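Local coordinates for gene 12 protein (Mycobacterium phage D29, PDB 3HC7), which cleaves the ester junction between mycolic acids and the arabinogalactan-peptidoglycan of the mycobacterial host cell wall, helping to release phage at lysis, at residues L62-K67 / H104-R109; Q90-H95 / K111-W116; K123-S128 / E149-Y154; V181-I186 / I205-R210; M188-F193 / V201-E206. All coordinates share one frame; numbering follows the deposited sequence.

Contact 1. Residues L62-K67 / H104-R109; sequences LQIELK and HRFLHR
Phe106 meets the flank of helix 50-70 between Ile64 and Glu65. The apolar part is small. Ile64 CG2 lies 4.1 Å from Phe106 CD2, and the two side chains run alongside in opposed senses. Glu65 meets the ring with its CA, 4.1 Å from Phe106 CE2, and with the start of its side chain. The isoleucine methyl and the glutamate CA both approach the ring obliquely. One ring face is taken within the 3-10 segment, where Arg105 CG sits over its centre, 4.1 Å above the plane.

The fold is the alpha/beta sandwich of the cutinase-like hydrolases. Here a helix on one side of the parallel sheet meets the 3-10 segment leading into strand 110-116. Ile64 and Phe106 both also touch Phe76 of the neighbouring strand 76-81.

The polar part runs through a water. It donates to Glu65 OE2 at 2.5 Å and accepts from Arg105 NH2 at 3.2 Å, lying in the guanidinium plane at its edge. Glu65 also forms a salt bridge with Arg102, and Arg105 forms one with Asp69.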
# COMPACT_ATOMS: atom_id res chain seq x y z
N LEU A 62 -3.08 6.07 15.05
CA LEU A 62 -4.02 6.59 16.03
C LEU A 62 -5.11 5.57 16.35
O LEU A 62 -5.34 5.25 17.52
CB LEU A 62 -4.65 7.89 15.50
CG LEU A 62 -5.42 8.82 16.45
CD1 LEU A 62 -6.01 10.00 15.70
CD2 LEU A 62 -6.52 8.08 17.18
N GLN A 63 -5.77 5.07 15.32
CA GLN A 63 -6.89 4.15 15.48
C GLN A 63 -6.47 2.84 16.14
O GLN A 63 -7.18 2.31 16.99
CB GLN A 63 -7.55 3.87 14.13
CG GLN A 63 -8.35 5.03 13.59
CD GLN A 63 -9.59 5.31 14.44
OE1 GLN A 63 -10.14 6.41 14.42
NE2 GLN A 63 -10.02 4.30 15.18
N ILE A 64 -5.31 2.31 15.74
CA ILE A 64 -4.81 1.07 16.31
C ILE A 64 -4.64 1.20 17.82
O ILE A 64 -5.07 0.33 18.58
CB ILE A 64 -3.47 0.66 15.68
CG1 ILE A 64 -3.71 0.06 14.29
CG2 ILE A 64 -2.76 -0.36 16.57
CD1 ILE A 64 -2.44 -0.20 13.48
N GLU A 65 -4.01 2.29 18.25
CA GLU A 65 -3.83 2.57 19.66
C GLU A 65 -5.17 2.63 20.38
O GLU A 65 -5.34 2.06 21.46
CB GLU A 65 -3.13 3.91 19.85
CG GLU A 65 -1.65 3.88 19.56
CD GLU A 65 -1.03 5.25 19.66
OE1 GLU A 65 -1.78 6.24 19.72
OE2 GLU A 65 0.22 5.32 19.67
N LEU A 66 -6.13 3.33 19.77
CA LEU A 66 -7.44 3.48 20.40
C LEU A 66 -8.10 2.13 20.65
O LEU A 66 -8.28 1.71 21.79
CB LEU A 66 -8.35 4.35 19.54
CG LEU A 66 -7.95 5.82 19.44
CD1 LEU A 66 -9.00 6.60 18.66
CD2 LEU A 66 -7.76 6.41 20.82
N LYS A 67 -8.46 1.45 19.57
CA LYS A 67 -9.18 0.19 19.67
C LYS A 67 -8.45 -0.82 20.55
O LYS A 67 -9.06 -1.47 21.40
CB LYS A 67 -9.40 -0.40 18.27
CG LYS A 67 -10.62 0.16 17.55
CD LYS A 67 -10.69 1.68 17.62
CE LYS A 67 -12.00 2.19 17.02
NZ LYS A 67 -12.13 3.66 17.13
N HIS A 104 4.91 -1.12 18.90
CA HIS A 104 5.63 -2.36 19.05
C HIS A 104 5.00 -3.25 20.10
O HIS A 104 5.04 -4.47 19.98
CB HIS A 104 7.11 -2.10 19.39
CG HIS A 104 7.93 -3.35 19.47
ND1 HIS A 104 8.19 -4.13 18.37
CD2 HIS A 104 8.54 -3.95 20.52
CE1 HIS A 104 8.94 -5.16 18.73
NE2 HIS A 104 9.16 -5.07 20.03
N ARG A 105 4.41 -2.64 21.13
CA ARG A 105 3.77 -3.40 22.20
C ARG A 105 2.54 -4.15 21.70
O ARG A 105 2.02 -5.02 22.39
CB ARG A 105 3.38 -2.48 23.36
CG ARG A 105 2.34 -1.43 23.02
CD ARG A 105 2.31 -0.33 24.07
NE ARG A 105 1.48 0.80 23.65
CZ ARG A 105 0.19 0.92 23.93
NH1 ARG A 105 -0.42 -0.01 24.65
NH2 ARG A 105 -0.49 1.98 23.51
N PHE A 106 2.06 -3.81 20.50
CA PHE A 106 0.92 -4.55 19.95
C PHE A 106 1.39 -5.66 19.02
O PHE A 106 0.57 -6.40 18.48
CB PHE A 106 -0.05 -3.62 19.21
CG PHE A 106 -0.61 -2.51 20.06
CD1 PHE A 106 -1.41 -2.80 21.15
CD2 PHE A 106 -0.36 -1.18 19.75
CE1 PHE A 106 -1.93 -1.78 21.93
CE2 PHE A 106 -0.88 -0.17 20.52
CZ PHE A 106 -1.67 -0.47 21.62
N LEU A 107 2.70 -5.77 18.83
CA LEU A 107 3.22 -6.73 17.86
C LEU A 107 2.70 -8.14 18.11
O LEU A 107 2.27 -8.83 17.18
CB LEU A 107 4.75 -6.72 17.81
CG LEU A 107 5.38 -7.77 16.90
CD1 LEU A 107 4.77 -7.71 15.51
CD2 LEU A 107 6.89 -7.59 16.82
N HIS A 108 2.73 -8.57 19.37
CA HIS A 108 2.31 -9.92 19.73
C HIS A 108 0.82 -10.14 19.48
O HIS A 108 0.33 -11.27 19.53
CB HIS A 108 2.66 -10.22 21.19
CG HIS A 108 1.84 -9.45 22.17
ND1 HIS A 108 2.06 -8.11 22.43
CD2 HIS A 108 0.81 -9.82 22.97
CE1 HIS A 108 1.19 -7.69 23.34
NE2 HIS A 108 0.42 -8.71 23.68
N ARG A 109 0.09 -9.06 19.20
CA ARG A 109 -1.35 -9.17 18.97
C ARG A 109 -1.74 -9.10 17.50
O ARG A 109 -2.90 -9.32 17.15
CB ARG A 109 -2.10 -8.11 19.78
CG ARG A 109 -2.04 -8.36 21.26
CD ARG A 109 -2.37 -7.10 22.03
NE ARG A 109 -3.78 -6.77 21.95
CZ ARG A 109 -4.30 -5.67 22.47
NH1 ARG A 109 -3.51 -4.79 23.09
NH2 ARG A 109 -5.60 -5.43 22.37
O HOH W 1 1.03 4.02 21.65

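Contact 2. Residues Q90-H95 / K111-W116; sequences QVLKHH and KKVIFW
Leu92 reaches from helix 83-96 to the strand 111-116 with one methyl, CD2. That methyl lies 4.3 Å from Val113 CG2. It is also 4.3 Å from Phe115 CZ, where it sits at the edge of the ring, near its plane. Leu92 therefore bridges two strand residues whose side chains emerge on the same side of the sheet. CG of Leu92 stands opposite the backbone N (chi1 179°). Chi2 of 50° then leaves CD2 extended away from CA, and this methyl reaches the strand. All three residues are buried. Val88 of the same helix also touches Val113 and Phe115, and Ala85 touches Phe115.

The other side of the helix is looser and polar. His94 ND1 donates a weak bond to Gln90 OE1, 3.4 Å long, one turn back. Lys93 CG lies over the centre of the His94 ring, 3.8 Å above its plane. Gln90 NE2 and Lys93 NZ both bond to Asp146, the lysine as a salt bridge. These residues are partly exposed, unlike the apolar three.

On the opposite face of the strand, Ile114 and Trp116 pack against helix 245-251. The helix and strand belong to the beta-alpha-beta unit of strand 76-81, helix 83-96 and strand 110-116. Its first strand and helix flank the catalytic Ser82, at a turn consistent with the nucleophile elbow of alpha/beta hydrolases.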
# COMPACT_ATOMS: atom_id res chain seq x y z
N GLN A 90 4.00 0.98 5.86
CA GLN A 90 4.80 1.92 6.64
C GLN A 90 4.57 1.72 8.12
O GLN A 90 5.51 1.74 8.91
CB GLN A 90 4.47 3.36 6.26
CG GLN A 90 5.08 3.77 4.94
CD GLN A 90 6.57 3.98 5.05
OE1 GLN A 90 7.04 4.72 5.92
NE2 GLN A 90 7.33 3.35 4.16
N VAL A 91 3.30 1.53 8.49
CA VAL A 91 2.94 1.33 9.88
C VAL A 91 3.59 0.06 10.40
O VAL A 91 4.20 0.07 11.46
CB VAL A 91 1.41 1.31 10.09
CG1 VAL A 91 1.06 0.74 11.45
CG2 VAL A 91 0.85 2.71 9.96
N LEU A 92 3.49 -1.02 9.63
CA LEU A 92 4.10 -2.29 10.01
C LEU A 92 5.61 -2.16 10.17
O LEU A 92 6.16 -2.41 11.24
CB LEU A 92 3.78 -3.37 8.98
CG LEU A 92 4.35 -4.78 9.19
CD1 LEU A 92 4.09 -5.33 10.59
CD2 LEU A 92 3.77 -5.73 8.16
N LYS A 93 6.28 -1.78 9.08
CA LYS A 93 7.75 -1.75 9.07
C LYS A 93 8.35 -0.80 10.10
O LYS A 93 9.33 -1.14 10.77
CB LYS A 93 8.28 -1.40 7.69
CG LYS A 93 9.80 -1.49 7.59
CD LYS A 93 10.32 -1.20 6.19
CE LYS A 93 11.84 -1.09 6.19
NZ LYS A 93 12.40 -1.01 4.81
N HIS A 94 7.78 0.39 10.22
CA HIS A 94 8.44 1.43 11.00
C HIS A 94 7.75 1.81 12.29
O HIS A 94 8.26 2.66 13.01
CB HIS A 94 8.63 2.70 10.16
CG HIS A 94 9.55 2.51 9.00
ND1 HIS A 94 9.16 2.76 7.69
CD2 HIS A 94 10.83 2.08 8.94
CE1 HIS A 94 10.17 2.50 6.88
NE2 HIS A 94 11.20 2.09 7.61
N HIS A 95 6.60 1.20 12.59
CA HIS A 95 5.89 1.54 13.83
C HIS A 95 5.51 0.33 14.68
O HIS A 95 5.43 0.43 15.90
CB HIS A 95 4.69 2.45 13.54
CG HIS A 95 5.09 3.77 12.96
ND1 HIS A 95 5.09 4.01 11.60
CD2 HIS A 95 5.51 4.92 13.54
CE1 HIS A 95 5.49 5.25 11.37
NE2 HIS A 95 5.75 5.82 12.53
N LYS A 111 -2.13 -10.55 14.03
CA LYS A 111 -2.27 -11.91 13.51
C LYS A 111 -2.15 -12.00 12.00
O LYS A 111 -1.58 -12.95 11.47
CB LYS A 111 -3.58 -12.53 13.98
CG LYS A 111 -3.70 -12.69 15.48
CD LYS A 111 -2.51 -13.44 16.06
CE LYS A 111 -2.65 -13.64 17.56
NZ LYS A 111 -1.45 -14.28 18.16
N LYS A 112 -2.70 -11.01 11.30
CA LYS A 112 -2.80 -11.09 9.85
C LYS A 112 -2.67 -9.73 9.19
O LYS A 112 -3.25 -8.75 9.65
CB LYS A 112 -4.15 -11.70 9.44
CG LYS A 112 -4.40 -13.12 9.93
CD LYS A 112 -5.82 -13.55 9.63
CE LYS A 112 -6.14 -14.89 10.29
NZ LYS A 112 -5.73 -16.03 9.44
N VAL A 113 -1.93 -9.68 8.09
CA VAL A 113 -1.85 -8.48 7.29
C VAL A 113 -2.12 -8.82 5.85
O VAL A 113 -1.62 -9.84 5.35
CB VAL A 113 -0.46 -7.82 7.37
CG1 VAL A 113 -0.48 -6.47 6.68
CG2 VAL A 113 -0.05 -7.66 8.80
N ILE A 114 -2.89 -7.98 5.18
CA ILE A 114 -3.20 -8.16 3.76
C ILE A 114 -2.78 -6.95 2.95
O ILE A 114 -3.17 -5.82 3.27
CB ILE A 114 -4.70 -8.38 3.53
CG1 ILE A 114 -5.15 -9.71 4.12
CG2 ILE A 114 -5.02 -8.31 2.04
CD1 ILE A 114 -6.64 -9.85 4.22
N PHE A 115 -2.01 -7.19 1.90
CA PHE A 115 -1.69 -6.18 0.91
C PHE A 115 -2.20 -6.60 -0.46
O PHE A 115 -2.05 -7.76 -0.86
CB PHE A 115 -0.18 -5.99 0.80
CG PHE A 115 0.49 -5.63 2.09
CD1 PHE A 115 0.44 -4.34 2.58
CD2 PHE A 115 1.20 -6.59 2.80
CE1 PHE A 115 1.08 -4.00 3.77
CE2 PHE A 115 1.84 -6.26 3.99
CZ PHE A 115 1.78 -4.97 4.48
N TRP A 116 -2.82 -5.67 -1.19
CA TRP A 116 -3.06 -5.85 -2.62
C TRP A 116 -2.30 -4.74 -3.32
O TRP A 116 -2.31 -3.61 -2.84
CB TRP A 116 -4.54 -5.69 -2.97
CG TRP A 116 -5.53 -6.61 -2.29
CD1 TRP A 116 -5.93 -7.86 -2.72
CD2 TRP A 116 -6.31 -6.32 -1.12
NE1 TRP A 116 -6.88 -8.37 -1.86
CE2 TRP A 116 -7.13 -7.45 -0.88
CE3 TRP A 116 -6.38 -5.23 -0.26
CZ2 TRP A 116 -8.01 -7.50 0.20
CZ3 TRP A 116 -7.26 -5.29 0.81
CH2 TRP A 116 -8.06 -6.41 1.04

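Contact 3. Residues K123-S128 / E149-Y154; sequences KGFAHS and ENLEQY
Leu151 places its CD1 methyl squarely over one face of the Phe125 ring. This is a CH-pi contact, with CD1 4.3 Å from the ring centroid and only 5° off the normal. Leu151 CB adds a second touch, 4.1 Å from Phe125 CE1. The two side chains lie roughly perpendicular. Phe125 has its ring swung away from the backbone N (chi1 -168°), which extends it toward Leu151. Glu152 OE1 comes to the ring edge, near its plane, 4.5 Å from Phe125 CD1.

Further out, Gln122 holds the 149-154 loop at two points. Its OE1 accepts from Leu151 N, and its NE2 donates to Glu152 OE1. The 3-10 turn is closed by Tyr154 N bonding to Leu151 O at 3.1 Å. Phe125 also touches Val158 and Asp160 of the edge strand 157-161.

The contact thus joins two loops of the sandwich by apolar packing on a ring face. The carboxylate at the rim is tied to Gln122, and its edge-on position would probably suit the ring's electropositive rim.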
# COMPACT_ATOMS: atom_id res chain seq x y z
N LYS A 123 10.69 -8.55 -1.69
CA LYS A 123 11.17 -9.25 -2.88
C LYS A 123 10.78 -10.73 -2.86
O LYS A 123 11.05 -11.45 -1.90
CB LYS A 123 12.69 -9.13 -3.00
CG LYS A 123 13.21 -9.42 -4.41
CD LYS A 123 14.55 -10.15 -4.38
CE LYS A 123 15.58 -9.44 -3.52
NZ LYS A 123 16.86 -10.22 -3.46
N GLY A 124 10.13 -11.18 -3.94
CA GLY A 124 9.79 -12.59 -4.09
C GLY A 124 8.66 -13.08 -3.21
O GLY A 124 8.37 -14.28 -3.17
N PHE A 125 8.01 -12.16 -2.50
CA PHE A 125 6.91 -12.49 -1.61
C PHE A 125 5.56 -12.14 -2.25
O PHE A 125 5.19 -10.97 -2.30
CB PHE A 125 7.09 -11.70 -0.31
CG PHE A 125 6.21 -12.15 0.81
CD1 PHE A 125 6.73 -12.87 1.87
CD2 PHE A 125 4.86 -11.82 0.83
CE1 PHE A 125 5.93 -13.28 2.92
CE2 PHE A 125 4.05 -12.23 1.88
CZ PHE A 125 4.59 -12.96 2.93
N ALA A 126 4.82 -13.14 -2.73
CA ALA A 126 3.52 -12.88 -3.37
C ALA A 126 2.54 -14.06 -3.32
O ALA A 126 2.95 -15.22 -3.25
CB ALA A 126 3.73 -12.45 -4.81
N HIS A 127 1.25 -13.74 -3.37
CA HIS A 127 0.19 -14.75 -3.34
C HIS A 127 -0.78 -14.51 -4.48
O HIS A 127 -1.02 -13.36 -4.86
CB HIS A 127 -0.58 -14.72 -2.02
CG HIS A 127 0.26 -15.03 -0.82
ND1 HIS A 127 0.72 -14.05 0.04
CD2 HIS A 127 0.72 -16.20 -0.33
CE1 HIS A 127 1.43 -14.61 1.00
NE2 HIS A 127 1.45 -15.91 0.80
N SER A 128 -1.34 -15.58 -5.02
CA SER A 128 -2.33 -15.48 -6.09
C SER A 128 -3.69 -15.09 -5.53
O SER A 128 -4.04 -15.50 -4.42
CB SER A 128 -2.44 -16.81 -6.84
OG SER A 128 -3.48 -16.76 -7.80
N GLU A 149 10.72 -6.34 4.47
CA GLU A 149 11.76 -7.37 4.45
C GLU A 149 11.56 -8.40 5.56
O GLU A 149 10.97 -8.09 6.60
CB GLU A 149 13.15 -6.73 4.54
CG GLU A 149 13.25 -5.57 5.51
CD GLU A 149 14.66 -5.01 5.62
OE1 GLU A 149 14.85 -4.02 6.36
OE2 GLU A 149 15.56 -5.55 4.96
N ASN A 150 12.02 -9.62 5.32
CA ASN A 150 12.05 -10.66 6.35
C ASN A 150 10.70 -10.90 7.01
O ASN A 150 10.64 -11.20 8.20
CB ASN A 150 13.06 -10.29 7.43
CG ASN A 150 14.43 -10.00 6.86
OD1 ASN A 150 15.17 -9.16 7.37
ND2 ASN A 150 14.77 -10.69 5.78
N LEU A 151 9.62 -10.78 6.24
CA LEU A 151 8.29 -10.92 6.80
C LEU A 151 8.11 -12.32 7.36
O LEU A 151 7.50 -12.50 8.41
CB LEU A 151 7.22 -10.62 5.74
CG LEU A 151 7.07 -9.16 5.32
CD1 LEU A 151 6.04 -9.01 4.21
CD2 LEU A 151 6.71 -8.28 6.51
N GLU A 152 8.66 -13.30 6.67
CA GLU A 152 8.51 -14.70 7.05
C GLU A 152 9.13 -15.00 8.41
O GLU A 152 8.97 -16.09 8.95
CB GLU A 152 9.13 -15.62 5.98
CG GLU A 152 10.65 -15.53 5.87
CD GLU A 152 11.14 -14.29 5.13
OE1 GLU A 152 10.36 -13.72 4.35
OE2 GLU A 152 12.31 -13.90 5.34
N GLN A 153 9.83 -14.02 8.97
CA GLN A 153 10.53 -14.22 10.24
C GLN A 153 9.68 -13.90 11.47
O GLN A 153 10.10 -14.12 12.60
CB GLN A 153 11.84 -13.43 10.26
CG GLN A 153 13.10 -14.27 10.00
CD GLN A 153 12.98 -15.26 8.84
OE1 GLN A 153 11.94 -15.88 8.63
NE2 GLN A 153 14.06 -15.42 8.08
N TYR A 154 8.46 -13.40 11.24
CA TYR A 154 7.58 -13.01 12.34
C TYR A 154 6.39 -13.96 12.56
O TYR A 154 6.09 -14.80 11.71
CB TYR A 154 7.09 -11.58 12.14
CG TYR A 154 8.22 -10.59 12.03
CD1 TYR A 154 8.71 -9.94 13.15
CD2 TYR A 154 8.81 -10.31 10.80
CE1 TYR A 154 9.74 -9.03 13.05
CE2 TYR A 154 9.85 -9.39 10.69
CZ TYR A 154 10.31 -8.76 11.83
OH TYR A 154 11.33 -7.85 11.76

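Contact 4. Residues V181-I186 / I205-R210; sequences VAIGRI and IELGQR
Leu207, near the end of helix 200-207, packs into the side of helix 179-189 through its two methyls. All the direct contacts are apolar. CD1 lies 4.0 Å from Ala182 CB. CD2 does more: it is 3.9 Å from Ile183 CG1 and 4.0 Å from Ile186 CD1, and it also comes within 4.1 Å of Ala182 CB. Ile183 runs almost square to Leu207, while Ile186 meets it at a slant. Chi1 of -179° sets the leucine CG opposite the backbone N and points the branch at helix 179-189. Ile183 also packs on Leu218, Ala219 and Ile222 of helix 212-230, while Ile186 also touches Val200 and Gln203 of helix 200-207.

The backbone turns at the end of the second helix. Gly208 is the first residue to leave helical geometry, with a positive phi of 61°.

Polar contacts lie beyond the glycine. Arg210 makes a salt bridge with Glu214 and a cation-pi contact with Tyr179, which also touches Leu207.

The result is a buried helix-helix contact among helices 179-189, 200-207 and 212-230, with the contact itself away from the annotated active-site residues.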
# COMPACT_ATOMS: atom_id res chain seq x y z
N VAL A 181 11.62 3.97 -14.19
CA VAL A 181 11.32 3.48 -12.85
C VAL A 181 11.67 4.53 -11.79
O VAL A 181 10.90 4.76 -10.86
CB VAL A 181 12.05 2.14 -12.57
CG1 VAL A 181 11.99 1.79 -11.10
CG2 VAL A 181 11.44 1.02 -13.40
N ALA A 182 12.82 5.17 -11.94
CA ALA A 182 13.24 6.19 -10.98
C ALA A 182 12.25 7.35 -10.94
O ALA A 182 11.95 7.90 -9.88
CB ALA A 182 14.65 6.70 -11.32
N ILE A 183 11.74 7.74 -12.11
CA ILE A 183 10.85 8.89 -12.17
C ILE A 183 9.50 8.52 -11.56
O ILE A 183 8.87 9.32 -10.86
CB ILE A 183 10.75 9.44 -13.59
CG1 ILE A 183 12.07 10.12 -13.95
CG2 ILE A 183 9.59 10.41 -13.69
CD1 ILE A 183 12.01 10.98 -15.17
N GLY A 184 9.07 7.28 -11.80
CA GLY A 184 7.94 6.73 -11.07
C GLY A 184 8.09 6.83 -9.56
O GLY A 184 7.15 7.24 -8.85
N ARG A 185 9.25 6.45 -9.03
CA ARG A 185 9.47 6.57 -7.59
C ARG A 185 9.42 8.03 -7.18
O ARG A 185 8.87 8.37 -6.15
CB ARG A 185 10.81 5.96 -7.15
CG ARG A 185 10.71 4.57 -6.59
CD ARG A 185 11.98 4.16 -5.87
NE ARG A 185 13.16 4.32 -6.71
CZ ARG A 185 13.65 3.35 -7.48
NH1 ARG A 185 13.06 2.17 -7.52
NH2 ARG A 185 14.73 3.58 -8.20
N ILE A 186 9.99 8.90 -8.01
CA ILE A 186 9.98 10.32 -7.70
C ILE A 186 8.54 10.83 -7.52
O ILE A 186 8.23 11.51 -6.53
CB ILE A 186 10.72 11.12 -8.77
CG1 ILE A 186 12.22 10.99 -8.53
CG2 ILE A 186 10.28 12.58 -8.75
CD1 ILE A 186 13.07 11.47 -9.66
N ILE A 205 16.43 17.08 -10.57
CA ILE A 205 17.77 17.67 -10.63
C ILE A 205 18.78 16.73 -10.00
O ILE A 205 19.84 16.47 -10.56
CB ILE A 205 17.80 19.04 -9.94
CG1 ILE A 205 17.18 20.09 -10.88
CG2 ILE A 205 19.24 19.44 -9.60
CD1 ILE A 205 16.63 21.30 -10.15
N GLU A 206 18.45 16.20 -8.83
CA GLU A 206 19.32 15.24 -8.16
C GLU A 206 19.52 13.99 -9.03
O GLU A 206 20.65 13.49 -9.15
CB GLU A 206 18.75 14.88 -6.79
CG GLU A 206 19.77 14.24 -5.86
N LEU A 207 18.45 13.52 -9.66
CA LEU A 207 18.52 12.34 -10.53
C LEU A 207 19.46 12.56 -11.71
O LEU A 207 20.27 11.69 -12.03
CB LEU A 207 17.14 11.95 -11.06
CG LEU A 207 17.11 10.71 -11.98
CD1 LEU A 207 17.58 9.48 -11.21
CD2 LEU A 207 15.72 10.47 -12.54
N GLY A 208 19.34 13.71 -12.36
CA GLY A 208 20.12 13.99 -13.55
C GLY A 208 19.84 13.01 -14.67
O GLY A 208 18.68 12.68 -14.93
N GLN A 209 20.89 12.52 -15.31
CA GLN A 209 20.80 11.55 -16.40
C GLN A 209 20.30 12.08 -17.72
O GLN A 209 20.92 11.86 -18.72
CB GLN A 209 20.01 10.32 -15.98
CG GLN A 209 20.64 9.64 -14.86
CD GLN A 209 19.97 8.38 -14.50
OE1 GLN A 209 20.10 7.92 -13.39
NE2 GLN A 209 19.25 7.81 -15.41
N ARG A 210 19.17 12.75 -17.72
CA ARG A 210 18.55 13.25 -18.95
C ARG A 210 18.05 14.67 -18.75
O ARG A 210 17.88 15.09 -17.61
CB ARG A 210 17.38 12.36 -19.37
CG ARG A 210 17.72 10.89 -19.42
CD ARG A 210 16.69 10.14 -20.22
NE ARG A 210 16.87 8.69 -20.11
CZ ARG A 210 16.07 7.80 -20.68
NH1 ARG A 210 15.04 8.21 -21.41
NH2 ARG A 210 16.30 6.51 -20.53

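Contact 5. Residues M188-F193 / V201-E206; sequences MKASGF and VAQLIE
Chi1 of -65° at Gln203 puts CG opposite the carbonyl carbon, and the chain beyond runs extended to the 188-193 segment. There its amide end meets Ala190, with NE2 3.5 Å from the alanine CA and 3.6 Å from its CB. At Val201, CG2 also stands opposite its own carbonyl carbon, which turns that methyl toward Phe193. The CB of Phe193 points away from helix 200-207, but chi1 of -149°, off the usual staggered positions, brings the ring end nearer. Val201 CG2 lies 3.4 Å from Phe193 O and 4.2 Å from Phe193 CD2. The methyl meets the ring obliquely.

One hydrogen bond joins the segments. Val201 N donates to Phe193 O at 3.0 Å, with an N-H...O angle of 156°. The donor lies nearly in line with the carbonyl. The bond ties the chain after helix 179-189 to the first turn of helix 200-207. Phe193 itself packs on Ile216, Ala219 and Ile223 of helix 212-230.

The contact therefore combines a backbone bond, one apolar side-chain touch and an amide resting on an alanine. The backbone bond fixes the spacing of the segments at Phe193 and Val201. The Gln203 amide donates through NE2 to Asp198 O and links the helix to the loop before it.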
# COMPACT_ATOMS: atom_id res chain seq x y z
N MET A 188 5.78 9.18 -6.81
CA MET A 188 5.16 8.64 -5.61
C MET A 188 5.65 9.27 -4.29
O MET A 188 4.88 9.35 -3.33
CB MET A 188 5.31 7.13 -5.57
CG MET A 188 4.44 6.42 -6.59
SD MET A 188 4.75 4.65 -6.56
CE MET A 188 4.94 4.39 -4.80
N LYS A 189 6.91 9.71 -4.25
CA LYS A 189 7.47 10.28 -3.01
C LYS A 189 7.39 11.81 -2.90
O LYS A 189 7.66 12.37 -1.84
CB LYS A 189 8.94 9.86 -2.87
CG LYS A 189 9.14 8.36 -2.76
CD LYS A 189 10.55 7.97 -3.17
CE LYS A 189 11.61 8.62 -2.30
NZ LYS A 189 12.97 8.14 -2.68
N ALA A 190 7.04 12.48 -3.99
CA ALA A 190 7.14 13.94 -4.04
C ALA A 190 6.10 14.63 -3.17
O ALA A 190 5.00 14.12 -2.98
CB ALA A 190 7.00 14.42 -5.49
N SER A 191 6.45 15.81 -2.66
CA SER A 191 5.52 16.65 -1.90
C SER A 191 4.63 17.46 -2.83
O SER A 191 3.60 18.00 -2.42
CB SER A 191 6.29 17.59 -0.98
OG SER A 191 7.20 18.38 -1.72
N GLY A 192 5.03 17.55 -4.10
CA GLY A 192 4.38 18.36 -5.12
C GLY A 192 5.31 18.44 -6.32
O GLY A 192 6.43 17.92 -6.27
N PHE A 193 4.89 19.09 -7.41
CA PHE A 193 5.70 19.12 -8.62
C PHE A 193 6.82 20.14 -8.50
O PHE A 193 7.97 19.88 -8.87
CB PHE A 193 4.84 19.46 -9.85
CG PHE A 193 5.32 18.82 -11.11
CD1 PHE A 193 4.89 17.57 -11.48
CD2 PHE A 193 6.24 19.48 -11.92
CE1 PHE A 193 5.35 16.96 -12.66
CE2 PHE A 193 6.70 18.89 -13.09
CZ PHE A 193 6.26 17.62 -13.45
N VAL A 201 10.56 18.46 -9.22
CA VAL A 201 11.63 19.19 -9.91
C VAL A 201 12.97 19.11 -9.16
O VAL A 201 14.03 18.96 -9.78
CB VAL A 201 11.25 20.65 -10.20
CG1 VAL A 201 12.49 21.46 -10.60
CG2 VAL A 201 10.20 20.73 -11.30
N ALA A 202 12.93 19.22 -7.84
CA ALA A 202 14.15 19.09 -7.03
C ALA A 202 14.74 17.70 -7.21
O ALA A 202 15.95 17.54 -7.41
CB ALA A 202 13.84 19.34 -5.57
N GLN A 203 13.88 16.69 -7.13
CA GLN A 203 14.30 15.31 -7.32
C GLN A 203 14.84 15.03 -8.72
O GLN A 203 15.78 14.25 -8.88
CB GLN A 203 13.17 14.35 -6.96
CG GLN A 203 12.78 14.41 -5.48
CD GLN A 203 11.75 13.35 -5.10
OE1 GLN A 203 12.06 12.16 -5.03
NE2 GLN A 203 10.53 13.79 -4.83
N LEU A 204 14.24 15.65 -9.74
CA LEU A 204 14.71 15.47 -11.10
C LEU A 204 16.14 15.97 -11.23
O LEU A 204 16.97 15.35 -11.91
CB LEU A 204 13.80 16.18 -12.12
CG LEU A 204 12.46 15.49 -12.39
CD1 LEU A 204 11.62 16.30 -13.39
CD2 LEU A 204 12.69 14.06 -12.89
N ILE A 205 16.43 17.08 -10.57
CA ILE A 205 17.77 17.67 -10.63
C ILE A 205 18.78 16.73 -10.00
O ILE A 205 19.84 16.47 -10.56
CB ILE A 205 17.80 19.04 -9.94
CG1 ILE A 205 17.18 20.09 -10.88
CG2 ILE A 205 19.24 19.44 -9.60
CD1 ILE A 205 16.63 21.30 -10.15
N GLU A 206 18.45 16.20 -8.83
CA GLU A 206 19.32 15.24 -8.16
C GLU A 206 19.52 13.99 -9.03
O GLU A 206 20.65 13.49 -9.15
CB GLU A 206 18.75 14.88 -6.79
CG GLU A 206 19.77 14.24 -5.86

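In the fold
Contacts 1, 2 and 3 follow one another across the sheet region. The segments of contacts 1 and 2 alternate along the chain, and contact 3 comes after both. Contact 2 lies about 12 Å, centre to centre, from each of the other two. It touches contact 1 through Val91 and Ile64, and contact 3 through Leu92 and Leu151, so packing runs on between them. Contacts 4 and 5 come later. Their centres are about 8 Å apart, and both join helix 179-189 to helix 200-207. The centre of contact 4 lies about 37 Å from that of contact 1, on the opposite side of the chain's centre. The helices of contacts 4 and 5 thus lie to one side of the sheet region that holds contacts 1 to 3.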